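Local structure of acyl-coa oxidase (Arabidopsis thaliana, 1W07) at residues P46-S51 with C69-K74; Q207-E212 with I220-I225; L383-T388 with G425-L430; L618-Y621 with P627-F630. The protein catalyses the FAD-dependent, oxygen-consuming desaturation of long- and medium-chain acyl-CoAs to 2-trans-enoyl-CoAs in peroxisomal beta-oxidation, releasing hydrogen peroxide. The protein carries 1 engineered substitution. All coordinates share one frame; numbering follows the deposited sequence.

Contact 1. Residues P46-S51 with C69-K74; sequences PVFEKS and CAHAFK
In the N-terminal helical domain, Val47 and Phe48 of the loop joining helices 29-43 and 58-78 pack against His71 on the second of these helices. Val47 lies on one face of the imidazole: Val47 CG2 sits 3.8 Å from the His71 ring centroid and only 6° off the ring normal, a CH-pi contact. Val47 CG1, anti to the backbone N (chi1 180°), turns instead to the root of the histidine, 3.8 Å from His71 CB. Phe48 meets the edge of the imidazole, CE2 lying near its plane. The two rings form an offset edge-to-face pair, the His71 edge toward the Phe48 face, with planes at 70° and centroids 5.3 Å apart; Phe48 CZ reaches to 3.6 Å from His71 CD2. At the rim of its own ring, Phe48 CZ approaches Ala72 CA at 4.4 Å, and Phe48 and Ala72 both touch Ile93 of helix 83-93. A hydrogen bond between His71 NE2 and the carboxylate of Asp45, whose other oxygen takes the Val47 backbone N, probably sets the rotation of the imidazole. One aspartate thus ties the short 3-10 segment 46-47 to the histidine. This is loop-to-helix packing of a helical domain, in which a connection between consecutive helices folds back on the second of them.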
loop_
_atom_site.group_PDB
_atom_site.type_symbol
_atom_site.label_atom_id
_atom_site.label_comp_id
_atom_site.label_asym_id
_atom_site.label_seq_id
_atom_site.Cartn_x
_atom_site.Cartn_y
_atom_site.Cartn_z
ATOM N N PRO B 46 6.292 -31.368 5.654
ATOM C CA PRO B 46 7.307 -30.514 6.286
ATOM C C PRO B 46 8.142 -29.704 5.296
ATOM O O PRO B 46 8.538 -28.577 5.581
ATOM C CB PRO B 46 8.164 -31.513 7.062
ATOM C CG PRO B 46 7.201 -32.610 7.380
ATOM C CD PRO B 46 6.446 -32.767 6.094
ATOM N N VAL B 47 8.421 -30.283 4.133
ATOM C CA VAL B 47 9.231 -29.604 3.123
ATOM C C VAL B 47 8.554 -28.309 2.654
ATOM O O VAL B 47 9.232 -27.372 2.218
ATOM C CB VAL B 47 9.488 -30.531 1.883
ATOM C CG1 VAL B 47 10.332 -29.801 0.840
ATOM C CG2 VAL B 47 10.187 -31.825 2.325
ATOM N N PHE B 48 7.228 -28.245 2.763
ATOM C CA PHE B 48 6.489 -27.068 2.301
ATOM C C PHE B 48 6.188 -26.013 3.361
ATOM O O PHE B 48 5.294 -25.183 3.193
ATOM C CB PHE B 48 5.195 -27.515 1.618
ATOM C CG PHE B 48 5.414 -28.333 0.365
ATOM C CD1 PHE B 48 4.512 -29.335 0.001
ATOM C CD2 PHE B 48 6.514 -28.094 -0.462
ATOM C CE1 PHE B 48 4.698 -30.087 -1.163
ATOM C CE2 PHE B 48 6.713 -28.842 -1.636
ATOM C CZ PHE B 48 5.803 -29.841 -1.986
ATOM N N GLU B 49 6.948 -26.051 4.447
ATOM C CA GLU B 49 6.799 -25.078 5.512
ATOM C C GLU B 49 7.171 -23.717 4.944
ATOM O O GLU B 49 8.111 -23.616 4.151
ATOM C CB GLU B 49 7.741 -25.430 6.671
ATOM C CG GLU B 49 7.848 -24.339 7.721
ATOM C CD GLU B 49 8.906 -24.637 8.768
ATOM O OE1 GLU B 49 10.000 -25.117 8.395
ATOM O OE2 GLU B 49 8.652 -24.366 9.962
ATOM N N LYS B 50 6.446 -22.671 5.335
ATOM C CA LYS B 50 6.764 -21.335 4.842
ATOM C C LYS B 50 6.543 -20.219 5.855
ATOM O O LYS B 50 6.646 -19.049 5.502
ATOM C CB LYS B 50 5.961 -21.009 3.578
ATOM C CG LYS B 50 4.521 -20.582 3.838
ATOM C CD LYS B 50 3.525 -21.632 3.382
ATOM C CE LYS B 50 2.573 -21.099 2.288
ATOM N NZ LYS B 50 1.582 -20.013 2.637
ATOM N N SER B 51 6.238 -20.561 7.107
ATOM C CA SER B 51 6.019 -19.539 8.138
ATOM C C SER B 51 7.351 -18.991 8.655
ATOM O O SER B 51 7.378 -18.006 9.394
ATOM C CB SER B 51 5.212 -20.117 9.310
ATOM O OG SER B 51 5.925 -21.144 9.977
ATOM N N CYS B 69 10.731 -27.013 -5.109
ATOM C CA CYS B 69 10.328 -27.328 -6.470
ATOM C C CYS B 69 10.705 -28.766 -6.833
ATOM O O CYS B 69 9.939 -29.468 -7.491
ATOM C CB CYS B 69 10.965 -26.347 -7.459
ATOM S SG CYS B 69 10.312 -24.660 -7.377
ATOM N N ALA B 70 11.883 -29.198 -6.397
ATOM C CA ALA B 70 12.359 -30.547 -6.681
ATOM C C ALA B 70 11.473 -31.559 -5.960
ATOM O O ALA B 70 11.127 -32.610 -6.507
ATOM C CB ALA B 70 13.806 -30.696 -6.230
ATOM N N HIS B 71 11.105 -31.233 -4.730
ATOM C CA HIS B 71 10.259 -32.111 -3.953
ATOM C C HIS B 71 8.897 -32.219 -4.631
ATOM O O HIS B 71 8.275 -33.279 -4.629
ATOM C CB HIS B 71 10.121 -31.569 -2.529
ATOM C CG HIS B 71 9.369 -32.476 -1.609
ATOM N ND1 HIS B 71 9.860 -33.695 -1.192
ATOM C CD2 HIS B 71 8.145 -32.352 -1.044
ATOM C CE1 HIS B 71 8.973 -34.280 -0.406
ATOM N NE2 HIS B 71 7.921 -33.487 -0.301
ATOM N N ALA B 72 8.450 -31.114 -5.225
ATOM C CA ALA B 72 7.167 -31.067 -5.932
ATOM C C ALA B 72 7.192 -32.032 -7.106
ATOM O O ALA B 72 6.249 -32.794 -7.306
ATOM C CB ALA B 72 6.898 -29.657 -6.443
ATOM N N PHE B 73 8.265 -31.981 -7.890
ATOM C CA PHE B 73 8.417 -32.871 -9.037
ATOM C C PHE B 73 8.313 -34.312 -8.549
ATOM O O PHE B 73 7.607 -35.124 -9.144
ATOM C CB PHE B 73 9.783 -32.662 -9.703
ATOM C CG PHE B 73 9.999 -31.274 -10.235
ATOM C CD1 PHE B 73 11.282 -30.729 -10.286
ATOM C CD2 PHE B 73 8.930 -30.510 -10.690
ATOM C CE1 PHE B 73 11.495 -29.441 -10.781
ATOM C CE2 PHE B 73 9.135 -29.218 -11.188
ATOM C CZ PHE B 73 10.415 -28.687 -11.232
ATOM N N LYS B 74 9.022 -34.618 -7.463
ATOM C CA LYS B 74 9.015 -35.953 -6.876
ATOM C C LYS B 74 7.620 -36.395 -6.464
ATOM O O LYS B 74 7.191 -37.506 -6.785
ATOM C CB LYS B 74 9.932 -35.998 -5.655
ATOM C CG LYS B 74 11.409 -35.970 -5.993
ATOM C CD LYS B 74 11.947 -37.369 -6.262
ATOM C CE LYS B 74 11.990 -38.200 -4.980
ATOM N NZ LYS B 74 12.591 -39.552 -5.179
#

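Contact 2. Residues Q207-E212 with I220-I225; sequences QLRSLE and ITVGDI
The Arg209 guanidinium carries Val222 CG1 over one face, with Arg209 NH2 the nearest atom at 3.5 Å and Arg209 CZ next at 3.9 Å. Val222 CG2 stands farther back, 4.1 Å from Arg209 NH2. An arginine chain extended from CG to NE (chi2 174°, chi3 -173°) carries the flat group across to the valine, and NH1 is weakly hydrogen-bonded to His214 O. The second flat group, the Gln207 amide, works within its own segment: Gln207 NE2 donates to Arg209 O at 3.0 Å, the acceptor lying close to the amide plane while the donor sits above the carbonyl plane. Both segments belong to the middle beta domain of the acyl-CoA dehydrogenase type. Residues 207-212 leave the long strand 197-207, and 220-224 is an outermost strand of a three-stranded antiparallel sheet, bonded to strand 240-244. No hydrogen bond crosses between the segments. Ile220 CG2 rests against the carbonyl oxygen Leu208 O at 3.8 Å, and Ile220 CD1 comes within 4.5 Å of Leu208 CD2; Leu242 touches both side chains. Within the loop, away from the strand, Ser210 OG accepts from Glu212 N at 2.9 Å, an ST turn. The second subunit reaches this edge as well: its Val642 packs on Arg209, its Asn639 accepts from Asp224 N, and its Arg652 donates to Glu212 O.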
loop_
_atom_site.group_PDB
_atom_site.type_symbol
_atom_site.label_atom_id
_atom_site.label_comp_id
_atom_site.label_asym_id
_atom_site.label_seq_id
_atom_site.Cartn_x
_atom_site.Cartn_y
_atom_site.Cartn_z
ATOM N N GLN B 207 19.677 -20.857 -25.869
ATOM C CA GLN B 207 20.196 -21.613 -24.734
ATOM C C GLN B 207 21.103 -20.670 -23.965
ATOM O O GLN B 207 21.984 -20.032 -24.544
ATOM C CB GLN B 207 20.980 -22.846 -25.201
ATOM C CG GLN B 207 21.694 -23.567 -24.066
ATOM C CD GLN B 207 22.204 -24.948 -24.453
ATOM O OE1 GLN B 207 22.302 -25.286 -25.632
ATOM N NE2 GLN B 207 22.536 -25.751 -23.450
ATOM N N LEU B 208 20.875 -20.594 -22.659
ATOM C CA LEU B 208 21.617 -19.711 -21.777
ATOM C C LEU B 208 22.729 -20.412 -21.009
ATOM O O LEU B 208 23.823 -19.866 -20.844
ATOM C CB LEU B 208 20.642 -19.059 -20.783
ATOM C CG LEU B 208 19.405 -18.397 -21.404
ATOM C CD1 LEU B 208 18.458 -17.905 -20.299
ATOM C CD2 LEU B 208 19.836 -17.246 -22.319
ATOM N N ARG B 209 22.436 -21.618 -20.533
ATOM C CA ARG B 209 23.393 -22.373 -19.748
ATOM C C ARG B 209 23.570 -23.803 -20.231
ATOM O O ARG B 209 22.655 -24.420 -20.778
ATOM C CB ARG B 209 22.963 -22.422 -18.281
ATOM C CG ARG B 209 22.865 -21.071 -17.584
ATOM C CD ARG B 209 22.285 -21.244 -16.179
ATOM N NE ARG B 209 22.014 -19.964 -15.529
ATOM C CZ ARG B 209 22.918 -19.230 -14.894
ATOM N NH1 ARG B 209 24.180 -19.641 -14.804
ATOM N NH2 ARG B 209 22.557 -18.075 -14.347
ATOM N N SER B 210 24.757 -24.337 -19.993
ATOM C CA SER B 210 25.080 -25.699 -20.370
ATOM C C SER B 210 24.246 -26.676 -19.561
ATOM O O SER B 210 23.998 -26.455 -18.382
ATOM C CB SER B 210 26.565 -25.956 -20.125
ATOM O OG SER B 210 26.789 -27.321 -19.852
ATOM N N LEU B 211 23.823 -27.761 -20.203
ATOM C CA LEU B 211 23.034 -28.777 -19.525
ATOM C C LEU B 211 23.929 -29.779 -18.792
ATOM O O LEU B 211 23.440 -30.776 -18.266
ATOM C CB LEU B 211 22.147 -29.520 -20.529
ATOM C CG LEU B 211 21.088 -28.676 -21.249
ATOM C CD1 LEU B 211 20.411 -29.519 -22.320
ATOM C CD2 LEU B 211 20.064 -28.147 -20.245
ATOM N N GLU B 212 25.237 -29.526 -18.752
ATOM C CA GLU B 212 26.135 -30.445 -18.059
ATOM C C GLU B 212 26.661 -29.888 -16.738
ATOM O O GLU B 212 26.793 -30.619 -15.756
ATOM C CB GLU B 212 27.306 -30.850 -18.963
ATOM C CG GLU B 212 28.321 -29.759 -19.203
ATOM C CD GLU B 212 29.634 -30.304 -19.716
ATOM O OE1 GLU B 212 30.271 -31.107 -18.996
ATOM O OE2 GLU B 212 30.033 -29.931 -20.838
ATOM N N ILE B 220 27.303 -15.085 -23.150
ATOM C CA ILE B 220 26.082 -14.903 -22.383
ATOM C C ILE B 220 26.398 -14.301 -21.022
ATOM O O ILE B 220 27.179 -14.860 -20.258
ATOM C CB ILE B 220 25.349 -16.252 -22.167
ATOM C CG1 ILE B 220 24.848 -16.801 -23.503
ATOM C CG2 ILE B 220 24.178 -16.069 -21.193
ATOM C CD1 ILE B 220 23.741 -15.974 -24.134
ATOM N N THR B 221 25.786 -13.156 -20.732
ATOM C CA THR B 221 25.949 -12.479 -19.444
ATOM C C THR B 221 24.581 -12.549 -18.766
ATOM O O THR B 221 23.620 -11.952 -19.251
ATOM C CB THR B 221 26.357 -11.015 -19.636
ATOM O OG1 THR B 221 27.629 -10.955 -20.288
ATOM C CG2 THR B 221 26.455 -10.299 -18.299
ATOM N N VAL B 222 24.498 -13.292 -17.665
ATOM C CA VAL B 222 23.234 -13.455 -16.950
ATOM C C VAL B 222 23.411 -13.388 -15.433
ATOM O O VAL B 222 24.458 -13.751 -14.899
ATOM C CB VAL B 222 22.550 -14.802 -17.339
ATOM C CG1 VAL B 222 23.452 -15.982 -16.961
ATOM C CG2 VAL B 222 21.191 -14.926 -16.665
ATOM N N GLY B 223 22.381 -12.917 -14.736
ATOM C CA GLY B 223 22.456 -12.813 -13.290
ATOM C C GLY B 223 21.127 -12.371 -12.712
ATOM O O GLY B 223 20.160 -12.180 -13.454
ATOM N N ASP B 224 21.093 -12.208 -11.392
ATOM C CA ASP B 224 19.897 -11.788 -10.668
ATOM C C ASP B 224 19.874 -10.271 -10.561
ATOM O O ASP B 224 20.913 -9.638 -10.376
ATOM C CB ASP B 224 19.896 -12.452 -9.280
ATOM C CG ASP B 224 18.658 -12.131 -8.467
ATOM O OD1 ASP B 224 18.655 -11.089 -7.780
ATOM O OD2 ASP B 224 17.685 -12.915 -8.523
ATOM N N ILE B 225 18.686 -9.677 -10.659
ATOM C CA ILE B 225 18.580 -8.216 -10.616
ATOM C C ILE B 225 18.553 -7.594 -9.220
ATOM O O ILE B 225 18.598 -6.370 -9.090
ATOM C CB ILE B 225 17.340 -7.720 -11.370
ATOM C CG1 ILE B 225 16.060 -8.257 -10.703
ATOM C CG2 ILE B 225 17.408 -8.160 -12.824
ATOM C CD1 ILE B 225 14.800 -7.631 -11.263
#

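Contact 3. Residues L383-T388 with G425-L430; sequences LTTTAT and GDNVVL. With FAD (flavin-adenine dinucleotide), chain I.
Asn427 points its amide at helix 370-398, where the hydroxyls of Thr385 and Thr386 both meet ND2. Asn427 ND2 lies 2.7 Å from Thr385 OG1 with an N-H...O angle of 147°, the acceptor tilted 20° from the amide plane; its bond to Thr386 OG1, at 2.8 Å, is weak and bent. The Thr386 side chain runs antiparallel alongside that of Asn427, whereas Thr385 meets the amide at a slant, its OG1 set between the backbone N and carbonyl carbon (chi1 55°). Each hydroxyl is also bonded to a carbonyl one helical turn back, Lys381 O for Thr385 and Ser382 O for Thr386, and Lys381 NZ holds Asn427 OD1. Just before Asn427, Asp426 faces the cofactor. Asp426 OD1 accepts from FAD O2B at 2.7 Å, and as N-cap of helix 427-443 from Val428 N above the carboxylate plane and Val429 N on the anti lone pair. With an alanine in place of Asp426, the adenosine ribose hydroxyl would probably lose this acceptor and the first helical N-H groups their cap. Three donors converge on one carboxylate oxygen, and the helix start probably steadies its negative charge, so cofactor binding and helix capping are probably coupled through this one oxygen.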
loop_
_atom_site.group_PDB
_atom_site.type_symbol
_atom_site.label_atom_id
_atom_site.label_comp_id
_atom_site.label_asym_id
_atom_site.label_seq_id
_atom_site.Cartn_x
_atom_site.Cartn_y
_atom_site.Cartn_z
ATOM N N LEU B 383 -8.526 -3.269 -13.565
ATOM C CA LEU B 383 -9.458 -2.990 -12.491
ATOM C C LEU B 383 -9.280 -3.889 -11.270
ATOM O O LEU B 383 -9.110 -3.404 -10.160
ATOM C CB LEU B 383 -10.898 -3.098 -13.004
ATOM C CG LEU B 383 -11.969 -2.521 -12.064
ATOM C CD1 LEU B 383 -12.056 -1.018 -12.283
ATOM C CD2 LEU B 383 -13.321 -3.162 -12.339
ATOM N N THR B 384 -9.305 -5.201 -11.480
ATOM C CA THR B 384 -9.179 -6.166 -10.388
ATOM C C THR B 384 -7.840 -6.144 -9.662
ATOM O O THR B 384 -7.801 -6.261 -8.427
ATOM C CB THR B 384 -9.470 -7.607 -10.865
ATOM O OG1 THR B 384 -8.494 -8.012 -11.839
ATOM C CG2 THR B 384 -10.852 -7.674 -11.508
ATOM N N THR B 385 -6.737 -5.999 -10.404
ATOM C CA THR B 385 -5.425 -5.985 -9.762
ATOM C C THR B 385 -5.251 -4.754 -8.910
ATOM O O THR B 385 -4.715 -4.829 -7.811
ATOM C CB THR B 385 -4.267 -6.056 -10.779
ATOM O OG1 THR B 385 -4.393 -5.002 -11.736
ATOM C CG2 THR B 385 -4.278 -7.384 -11.488
ATOM N N THR B 386 -5.687 -3.608 -9.424
ATOM C CA THR B 386 -5.590 -2.357 -8.689
ATOM C C THR B 386 -6.446 -2.481 -7.432
ATOM O O THR B 386 -5.978 -2.223 -6.318
ATOM C CB THR B 386 -6.087 -1.178 -9.575
ATOM O OG1 THR B 386 -5.174 -1.015 -10.668
ATOM C CG2 THR B 386 -6.192 0.128 -8.767
ATOM N N ALA B 387 -7.698 -2.895 -7.588
ATOM C CA ALA B 387 -8.587 -3.003 -6.424
ATOM C C ALA B 387 -8.066 -3.999 -5.400
ATOM O O ALA B 387 -8.182 -3.763 -4.196
ATOM C CB ALA B 387 -9.999 -3.403 -6.860
ATOM N N THR B 388 -7.479 -5.098 -5.873
ATOM C CA THR B 388 -6.971 -6.145 -4.981
ATOM C C THR B 388 -5.752 -5.694 -4.194
ATOM O O THR B 388 -5.685 -5.904 -2.977
ATOM C CB THR B 388 -6.665 -7.436 -5.778
ATOM O OG1 THR B 388 -7.886 -7.909 -6.359
ATOM C CG2 THR B 388 -6.071 -8.536 -4.868
ATOM N N GLY B 425 1.656 -5.672 -18.570
ATOM C CA GLY B 425 1.202 -4.344 -18.937
ATOM C C GLY B 425 0.803 -3.470 -17.763
ATOM O O GLY B 425 0.033 -3.889 -16.892
ATOM N N ASP B 426 1.341 -2.253 -17.739
ATOM C CA ASP B 426 1.047 -1.270 -16.698
ATOM C C ASP B 426 -0.461 -1.010 -16.669
ATOM O O ASP B 426 -1.086 -0.790 -17.709
ATOM C CB ASP B 426 1.807 0.027 -16.986
ATOM C CG ASP B 426 1.453 1.138 -16.021
ATOM O OD1 ASP B 426 0.505 1.893 -16.318
ATOM O OD2 ASP B 426 2.120 1.256 -14.966
ATOM N N ASN B 427 -1.031 -1.031 -15.467
ATOM C CA ASN B 427 -2.461 -0.839 -15.273
ATOM C C ASN B 427 -3.069 0.407 -15.902
ATOM O O ASN B 427 -4.189 0.354 -16.401
ATOM C CB ASN B 427 -2.807 -0.913 -13.780
ATOM C CG ASN B 427 -2.985 -2.342 -13.315
ATOM O OD1 ASN B 427 -2.903 -3.267 -14.129
ATOM N ND2 ASN B 427 -3.237 -2.538 -12.030
ATOM N N VAL B 428 -2.338 1.517 -15.893
ATOM C CA VAL B 428 -2.847 2.744 -16.480
ATOM C C VAL B 428 -2.767 2.651 -17.998
ATOM O O VAL B 428 -3.682 3.088 -18.711
ATOM C CB VAL B 428 -2.052 3.957 -15.983
ATOM C CG1 VAL B 428 -2.448 5.201 -16.751
ATOM C CG2 VAL B 428 -2.305 4.149 -14.498
ATOM N N VAL B 429 -1.675 2.081 -18.500
ATOM C CA VAL B 429 -1.519 1.916 -19.932
ATOM C C VAL B 429 -2.643 1.027 -20.470
ATOM O O VAL B 429 -3.220 1.318 -21.515
ATOM C CB VAL B 429 -0.156 1.275 -20.275
ATOM C CG1 VAL B 429 -0.094 0.973 -21.758
ATOM C CG2 VAL B 429 0.978 2.214 -19.884
ATOM N N LEU B 430 -2.961 -0.056 -19.758
ATOM C CA LEU B 430 -4.019 -0.965 -20.199
ATOM C C LEU B 430 -5.389 -0.293 -20.277
ATOM O O LEU B 430 -6.157 -0.554 -21.202
ATOM C CB LEU B 430 -4.100 -2.193 -19.274
ATOM C CG LEU B 430 -2.935 -3.169 -19.409
ATOM C CD1 LEU B 430 -2.960 -4.220 -18.295
ATOM C CD2 LEU B 430 -3.010 -3.821 -20.780
HETATM P PA FAD I . 6.231 1.805 -17.712
HETATM O O1A FAD I . 5.349 1.236 -18.753
HETATM O O2A FAD I . 7.510 2.413 -18.140
HETATM O O5B FAD I . 5.382 2.873 -16.860
HETATM C C5B FAD I . 6.000 3.665 -15.843
HETATM C C4B FAD I . 5.085 4.834 -15.461
HETATM O O4B FAD I . 4.824 5.586 -16.661
HETATM C C3B FAD I . 3.730 4.331 -14.955
HETATM O O3B FAD I . 3.145 5.312 -14.094
HETATM C C2B FAD I . 2.930 4.207 -16.250
HETATM O O2B FAD I . 1.537 4.393 -15.990
HETATM C C1B FAD I . 3.436 5.439 -17.007
HETATM N N9A FAD I . 3.261 5.277 -18.469
HETATM C C8A FAD I . 4.017 4.531 -19.276
HETATM N N7A FAD I . 3.561 4.621 -20.526
HETATM C C5A FAD I . 2.504 5.425 -20.517
HETATM C C6A FAD I . 1.643 5.892 -21.502
HETATM N N6A FAD I . 1.734 5.466 -22.757
HETATM N N1A FAD I . 0.630 6.786 -21.135
HETATM C C2A FAD I . 0.499 7.180 -19.800
HETATM N N3A FAD I . 1.330 6.705 -18.889
HETATM C C4A FAD I . 2.316 5.849 -19.208
HETATM N N1 FAD I . 8.963 -9.291 -18.048
HETATM C C2 FAD I . 9.286 -10.393 -18.850
HETATM O O2 FAD I . 9.544 -10.233 -20.041
HETATM N N3 FAD I . 9.325 -11.672 -18.274
HETATM C C4 FAD I . 9.048 -11.840 -16.911
HETATM O O4 FAD I . 9.053 -12.972 -16.425
HETATM C C4X FAD I . 8.751 -10.736 -16.119
HETATM N N5 FAD I . 8.550 -10.876 -14.737
HETATM C C5X FAD I . 8.268 -9.772 -13.928
HETATM C C6 FAD I . 8.186 -9.919 -12.548
HETATM C C7 FAD I . 8.020 -8.805 -11.734
HETATM C C7M FAD I . 7.950 -9.006 -10.221
HETATM C C8 FAD I . 7.929 -7.531 -12.306
HETATM C C8M FAD I . 7.746 -6.287 -11.434
HETATM C C9 FAD I . 8.001 -7.392 -13.687
HETATM C C9A FAD I . 8.170 -8.502 -14.509
HETATM N N10 FAD I . 8.316 -8.368 -15.896
HETATM C C10 FAD I . 8.698 -9.468 -16.683
HETATM C "C1'" FAD I . 8.187 -7.044 -16.555
HETATM C "C2'" FAD I . 6.709 -6.662 -16.678
HETATM O "O2'" FAD I . 5.991 -7.701 -17.346
HETATM C "C3'" FAD I . 6.457 -5.332 -17.395
HETATM O "O3'" FAD I . 7.026 -5.380 -18.706
HETATM C "C4'" FAD I . 7.049 -4.135 -16.647
HETATM O "O4'" FAD I . 6.973 -4.315 -15.230
HETATM C "C5'" FAD I . 6.290 -2.871 -17.048
HETATM O "O5'" FAD I . 6.696 -1.768 -16.238
HETATM P P FAD I . 7.535 -0.551 -16.864
HETATM O O1P FAD I . 8.752 -0.399 -16.039
HETATM O O2P FAD I . 7.683 -0.772 -18.320
HETATM O O3P FAD I . 6.547 0.687 -16.601
#

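Contact 4. Residues L618-Y621 with P627-F630; sequences LGRY and PKLF
Arg620 and Lys628 meet by stacking of aliphatic chain on flat cation. The lysine crosses the arginine at about a right angle, laying Lys628 CE over the centre of one face of the Arg620 guanidinium, 3.7 Å above its plane. Nearer the backbone, Arg620 CD and Lys628 CG approach to 3.4 Å. Bends in both chains make this possible: the arginine folds at chi3 (60°), and the lysine at chi2 (-68°), so that its methylenes cross over the guanidinium face. Two like charges also come near each other, Arg620 NH1 lying 4.4 Å from Lys628 NZ. Each has its own counter-charge, since Arg620 NH2 forms a salt bridge with Asp622 and Lys628 NZ one with Glu631, which probably offsets the repulsion. A serine in place of Arg620 would probably leave Asp622 without this ion-pair mate and the methylenes of Lys628 without the flat surface against them. In the fold, the loop after helix 611-614 runs past helix 625-635 of the C-terminal helical domain, the two segments being separated by just five residues. The apolar part lies at the start of the loop segment. Leu618 CD2 sits 4.1 Å from both CD1 and CD2 of Leu629; although Leu618 leaves its backbone pointing away from the helix, the end of the side chain comes back to it. On the dimer side, Leu629 packs on Leu140 of the second subunit, and the Phe630 ring stands edge-to-face with Phe241 of that subunit. The Leu618 side chain is about 8 Å from a bound FAD.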
loop_
_atom_site.group_PDB
_atom_site.type_symbol
_atom_site.label_atom_id
_atom_site.label_comp_id
_atom_site.label_asym_id
_atom_site.label_seq_id
_atom_site.Cartn_x
_atom_site.Cartn_y
_atom_site.Cartn_z
ATOM N N LEU B 618 -3.111 -13.783 12.955
ATOM C CA LEU B 618 -4.317 -13.008 13.217
ATOM C C LEU B 618 -5.534 -13.660 12.580
ATOM O O LEU B 618 -6.657 -13.528 13.080
ATOM C CB LEU B 618 -4.167 -11.584 12.670
ATOM C CG LEU B 618 -2.921 -10.777 13.066
ATOM C CD1 LEU B 618 -3.125 -9.359 12.582
ATOM C CD2 LEU B 618 -2.678 -10.804 14.586
ATOM N N GLY B 619 -5.291 -14.385 11.487
ATOM C CA GLY B 619 -6.369 -15.017 10.761
ATOM C C GLY B 619 -6.588 -16.497 10.977
ATOM O O GLY B 619 -7.276 -17.141 10.188
ATOM N N ARG B 620 -6.007 -17.039 12.041
ATOM C CA ARG B 620 -6.143 -18.452 12.346
ATOM C C ARG B 620 -7.607 -18.838 12.387
ATOM O O ARG B 620 -8.446 -18.101 12.900
ATOM C CB ARG B 620 -5.530 -18.787 13.711
ATOM C CG ARG B 620 -4.020 -18.772 13.801
ATOM C CD ARG B 620 -3.624 -19.071 15.256
ATOM N NE ARG B 620 -4.122 -20.373 15.684
ATOM C CZ ARG B 620 -3.493 -21.525 15.456
ATOM N NH1 ARG B 620 -2.330 -21.536 14.813
ATOM N NH2 ARG B 620 -4.043 -22.674 15.834
ATOM N N TYR B 621 -7.904 -20.021 11.870
ATOM C CA TYR B 621 -9.258 -20.551 11.860
ATOM C C TYR B 621 -9.879 -20.546 13.261
ATOM O O TYR B 621 -11.038 -20.149 13.437
ATOM C CB TYR B 621 -9.243 -21.987 11.321
ATOM C CG TYR B 621 -10.595 -22.666 11.329
ATOM C CD1 TYR B 621 -11.466 -22.534 10.247
ATOM C CD2 TYR B 621 -11.031 -23.397 12.440
ATOM C CE1 TYR B 621 -12.741 -23.112 10.270
ATOM C CE2 TYR B 621 -12.305 -23.979 12.469
ATOM C CZ TYR B 621 -13.153 -23.830 11.386
ATOM O OH TYR B 621 -14.420 -24.382 11.425
ATOM N N PRO B 627 -2.269 -15.854 22.048
ATOM C CA PRO B 627 -1.285 -16.847 22.473
ATOM C C PRO B 627 -0.328 -17.192 21.336
ATOM O O PRO B 627 0.866 -17.360 21.560
ATOM C CB PRO B 627 -2.151 -18.032 22.900
ATOM C CG PRO B 627 -3.389 -17.354 23.432
ATOM C CD PRO B 627 -3.639 -16.284 22.392
ATOM N N LYS B 628 -0.849 -17.268 20.116
ATOM C CA LYS B 628 -0.022 -17.614 18.965
ATOM C C LYS B 628 0.930 -16.506 18.543
ATOM O O LYS B 628 1.964 -16.770 17.929
ATOM C CB LYS B 628 -0.904 -18.028 17.792
ATOM C CG LYS B 628 -1.633 -19.355 18.034
ATOM C CD LYS B 628 -0.633 -20.514 18.056
ATOM C CE LYS B 628 -1.265 -21.860 18.429
ATOM N NZ LYS B 628 -0.245 -22.961 18.377
ATOM N N LEU B 629 0.585 -15.263 18.866
ATOM C CA LEU B 629 1.451 -14.137 18.537
ATOM C C LEU B 629 2.700 -14.249 19.399
ATOM O O LEU B 629 3.813 -14.034 18.925
ATOM C CB LEU B 629 0.760 -12.800 18.823
ATOM C CG LEU B 629 -0.083 -12.181 17.691
ATOM C CD1 LEU B 629 -0.850 -10.966 18.210
ATOM C CD2 LEU B 629 0.824 -11.779 16.529
ATOM N N PHE B 630 2.496 -14.583 20.673
ATOM C CA PHE B 630 3.589 -14.733 21.621
ATOM C C PHE B 630 4.475 -15.892 21.173
ATOM O O PHE B 630 5.694 -15.778 21.133
ATOM C CB PHE B 630 3.030 -14.971 23.039
ATOM C CG PHE B 630 4.093 -15.162 24.090
ATOM C CD1 PHE B 630 5.003 -14.146 24.372
ATOM C CD2 PHE B 630 4.211 -16.371 24.773
ATOM C CE1 PHE B 630 6.014 -14.335 25.314
ATOM C CE2 PHE B 630 5.220 -16.571 25.719
ATOM C CZ PHE B 630 6.124 -15.548 25.986
#

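How the contacts relate
The four contacts follow one another along the chain without overlap, each in a different region of the fold: contact 1 in the N-terminal helical region, contact 2 in the beta domain, contact 3 in the C-alpha1 helices and contact 4 in the C-terminal helical region. None touches another. Contacts 1 and 4 come closest, with nearest atoms about 9 Å apart and centres 24 Å apart, while contacts 2 and 4 lie farthest apart, at 43 Å between centres. The centre of contact 3 lies about 9 Å from that of the chain, the innermost of the four, and this contact alone holds FAD-binding residues. All four also touch the second subunit, so every region sampled here takes part in the homodimer.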